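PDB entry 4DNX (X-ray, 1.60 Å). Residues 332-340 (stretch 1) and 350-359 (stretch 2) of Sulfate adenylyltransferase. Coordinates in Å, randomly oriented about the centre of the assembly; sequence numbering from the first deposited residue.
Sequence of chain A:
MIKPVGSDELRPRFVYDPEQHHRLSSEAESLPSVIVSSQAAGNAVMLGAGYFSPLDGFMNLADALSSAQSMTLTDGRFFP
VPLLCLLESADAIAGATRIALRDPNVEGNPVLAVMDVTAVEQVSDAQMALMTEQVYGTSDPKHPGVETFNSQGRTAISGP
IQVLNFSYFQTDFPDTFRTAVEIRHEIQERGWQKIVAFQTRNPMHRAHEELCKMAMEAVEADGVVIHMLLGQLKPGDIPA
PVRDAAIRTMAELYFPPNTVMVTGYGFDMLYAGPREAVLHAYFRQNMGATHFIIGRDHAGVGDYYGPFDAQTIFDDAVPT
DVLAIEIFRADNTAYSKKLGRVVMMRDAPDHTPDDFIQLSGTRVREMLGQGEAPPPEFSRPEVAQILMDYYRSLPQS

Stretch 1 (332-340) NTAYSKKLG
Stretch 2, residues 350-359: DHTPDDFIQL

Tyr 335 and Ser 336 pair antiparallel with Ile 357 and Phe 356, with Tyr 335 opposite Ile 357 (CA-CA 5.2 Å) and Ser 336 opposite Phe 356 (CA-CA 4.8 Å). Tyr 335 and Ile 357 are the hydrogen-bonded pair: Tyr 335 N donates to Ile 357 O at 3.0 Å, and Ile 357 N to Tyr 335 O at 2.8 Å. Lys 337 N extends the register to Asp 355 O (2.9 Å), although the chain has by then left extended geometry: Lys 337 to Leu 339 adopt helical phi/psi before Gly 340 takes positive phi (67/38). Pro 353 to Asp 355 form a 3-10 segment, whose last residue lies across from Lys 337, held by Asp 355 N to Thr 352 O (3.0 Å) and Phe 356 N to Pro 353 O (3.2 Å).

The side chains of Tyr 335 (chi1 t, chi2 82°) and Ile 357 (m, t) share one face of the sheet, with Tyr 335 CD2 4.0 Å from Ile 357 CD1. On the other, Phe 356 (m, chi2 -69°) brings CD1 to 3.7 Å from Ala 334 CB.

Ser 336, also on the Phe 356 face, has chi1 t (170°), which places OG 2.8 Å from NE2 of His 351 (m, chi2 36°) in a hydrogen bond near the plane of the imidazole. The same OG accepts from Leu 339 N (2.9 Å), tying the turn to the histidine.

Lys 338 (m, t, then chi3 135° and chi4 131°) passes over one face of that ring, CD lying 4.2 Å from the His 351 ring centroid, and ends in a salt bridge from NZ to Asp 355 OD2 (2.8 Å). Asp 355 (m, chi2 -25°) also accepts Thr 352 N at OD2 (3.2 Å). Lys 337 (m, t, -130°, t) packs CE 3.6 Å from Ile 357 CG1, while its NZ makes a weak 3.2 Å bond to Asp 354 O.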

# COMPACT_ATOMS: atom_id res chain seq x y z
N ASN A 332 1.40 0.96 33.53
CA ASN A 332 0.08 1.59 33.64
C ASN A 332 0.18 3.12 33.72
O ASN A 332 1.08 3.66 34.37
CB ASN A 332 -0.65 1.11 34.89
CG ASN A 332 -0.98 -0.39 34.88
OD1 ASN A 332 -1.33 -0.96 33.84
ND2 ASN A 332 -0.90 -1.01 36.05
N THR A 333 -0.75 3.79 33.05
CA THR A 333 -0.83 5.27 33.09
C THR A 333 -2.06 5.73 33.86
O THR A 333 -2.99 4.95 34.12
CB THR A 333 -0.95 5.90 31.68
OG1 THR A 333 -2.17 5.45 31.05
CG2 THR A 333 0.23 5.57 30.77
N ALA A 334 -2.07 7.01 34.23
CA ALA A 334 -3.21 7.65 34.88
C ALA A 334 -3.07 9.14 34.56
O ALA A 334 -2.01 9.57 34.12
CB ALA A 334 -3.19 7.43 36.38
N TYR A 335 -4.14 9.89 34.76
CA TYR A 335 -4.09 11.32 34.60
C TYR A 335 -3.68 11.87 35.95
O TYR A 335 -4.33 11.59 36.96
CB TYR A 335 -5.47 11.89 34.24
CG TYR A 335 -5.49 13.40 34.08
CD1 TYR A 335 -5.09 13.99 32.87
CD2 TYR A 335 -5.91 14.23 35.12
CE1 TYR A 335 -5.11 15.38 32.71
CE2 TYR A 335 -5.91 15.62 34.97
CZ TYR A 335 -5.51 16.17 33.75
OH TYR A 335 -5.55 17.55 33.62
N SER A 336 -2.59 12.64 35.96
CA SER A 336 -2.15 13.33 37.17
C SER A 336 -2.86 14.67 37.30
O SER A 336 -2.72 15.54 36.43
CB SER A 336 -0.65 13.64 37.11
OG SER A 336 -0.31 14.51 38.20
N LYS A 337 -3.59 14.85 38.41
CA LYS A 337 -4.25 16.11 38.68
C LYS A 337 -3.20 17.17 38.97
O LYS A 337 -3.41 18.35 38.65
CB LYS A 337 -5.13 15.97 39.93
CG LYS A 337 -6.36 15.11 39.72
CD LYS A 337 -7.26 15.22 40.92
CE LYS A 337 -7.65 13.85 41.41
NZ LYS A 337 -8.45 13.98 42.64
N LYS A 338 -2.10 16.77 39.60
CA LYS A 338 -1.05 17.71 39.98
C LYS A 338 -0.31 18.26 38.76
O LYS A 338 0.04 19.44 38.73
CB LYS A 338 -0.04 17.07 40.93
CG LYS A 338 -0.51 16.94 42.36
CD LYS A 338 0.54 16.20 43.19
CE LYS A 338 0.78 16.89 44.51
NZ LYS A 338 0.72 15.93 45.64
N LEU A 339 -0.07 17.40 37.76
CA LEU A 339 0.70 17.79 36.57
C LEU A 339 -0.17 18.21 35.38
O LEU A 339 0.34 18.82 34.42
CB LEU A 339 1.67 16.67 36.15
CG LEU A 339 2.63 16.18 37.27
CD1 LEU A 339 3.36 14.91 36.81
CD2 LEU A 339 3.59 17.28 37.76
N GLY A 340 -1.45 17.85 35.41
CA GLY A 340 -2.36 18.14 34.29
C GLY A 340 -2.06 17.39 33.02
O GLY A 340 -2.23 17.91 31.92
N ASP A 350 6.22 10.83 43.72
CA ASP A 350 5.86 11.91 44.65
C ASP A 350 4.34 11.99 44.87
O ASP A 350 3.87 12.67 45.77
CB ASP A 350 6.39 13.26 44.13
CG ASP A 350 6.30 13.37 42.60
OD1 ASP A 350 7.14 12.76 41.89
OD2 ASP A 350 5.38 14.04 42.11
N HIS A 351 3.58 11.28 44.03
CA HIS A 351 2.12 11.26 44.09
C HIS A 351 1.58 10.22 45.07
O HIS A 351 2.17 9.16 45.24
CB HIS A 351 1.52 10.98 42.70
CG HIS A 351 1.70 12.08 41.70
ND1 HIS A 351 2.83 12.87 41.64
CD2 HIS A 351 0.90 12.49 40.69
CE1 HIS A 351 2.71 13.73 40.64
NE2 HIS A 351 1.54 13.52 40.05
N THR A 352 0.45 10.55 45.69
CA THR A 352 -0.38 9.61 46.44
C THR A 352 -1.45 9.08 45.46
O THR A 352 -1.62 9.66 44.37
CB THR A 352 -1.07 10.31 47.64
OG1 THR A 352 -1.64 11.56 47.21
CG2 THR A 352 -0.07 10.60 48.76
N PRO A 353 -2.16 8.01 45.81
CA PRO A 353 -3.21 7.50 44.91
C PRO A 353 -4.27 8.54 44.57
O PRO A 353 -4.77 8.55 43.45
CB PRO A 353 -3.83 6.32 45.70
CG PRO A 353 -3.17 6.33 47.05
CD PRO A 353 -1.87 7.04 46.88
N ASP A 354 -4.59 9.42 45.51
CA ASP A 354 -5.60 10.47 45.30
C ASP A 354 -5.17 11.55 44.28
O ASP A 354 -6.01 12.35 43.85
CB ASP A 354 -6.02 11.13 46.62
CG ASP A 354 -5.25 10.60 47.83
OD1 ASP A 354 -5.37 9.39 48.14
OD2 ASP A 354 -4.53 11.39 48.48
N ASP A 355 -3.89 11.59 43.92
CA ASP A 355 -3.44 12.58 42.94
C ASP A 355 -3.72 12.11 41.52
O ASP A 355 -3.50 12.87 40.56
CB ASP A 355 -1.95 12.91 43.09
CG ASP A 355 -1.62 13.61 44.42
OD1 ASP A 355 -2.50 14.26 45.05
OD2 ASP A 355 -0.45 13.50 44.83
N PHE A 356 -4.18 10.87 41.37
CA PHE A 356 -4.46 10.31 40.03
C PHE A 356 -5.95 10.18 39.75
O PHE A 356 -6.73 9.95 40.64
CB PHE A 356 -3.82 8.92 39.83
CG PHE A 356 -2.32 8.92 39.89
CD1 PHE A 356 -1.56 9.53 38.89
CD2 PHE A 356 -1.66 8.31 40.96
CE1 PHE A 356 -0.17 9.54 38.95
CE2 PHE A 356 -0.26 8.31 41.04
CZ PHE A 356 0.48 8.93 40.02
N ILE A 357 -6.32 10.30 38.48
CA ILE A 357 -7.66 9.90 38.07
C ILE A 357 -7.43 8.79 37.05
O ILE A 357 -6.55 8.88 36.18
CB ILE A 357 -8.46 11.05 37.42
CG1 ILE A 357 -8.55 12.27 38.34
CG2 ILE A 357 -9.87 10.59 37.07
CD1 ILE A 357 -8.94 13.53 37.56
N GLN A 358 -8.21 7.73 37.20
CA GLN A 358 -8.07 6.57 36.35
C GLN A 358 -9.39 6.23 35.69
O GLN A 358 -10.46 6.38 36.29
CB GLN A 358 -7.60 5.39 37.18
CG GLN A 358 -6.19 4.90 36.81
CD GLN A 358 -5.49 4.31 38.01
OE1 GLN A 358 -5.49 4.89 39.09
NE2 GLN A 358 -4.89 3.15 37.82
N LEU A 359 -9.30 5.79 34.44
CA LEU A 359 -10.48 5.37 33.69
C LEU A 359 -10.04 4.33 32.68
O LEU A 359 -9.23 4.59 31.81
CB LEU A 359 -11.15 6.55 32.96
CG LEU A 359 -12.58 6.34 32.43
CD1 LEU A 359 -13.61 6.10 33.56
CD2 LEU A 359 -12.98 7.57 31.58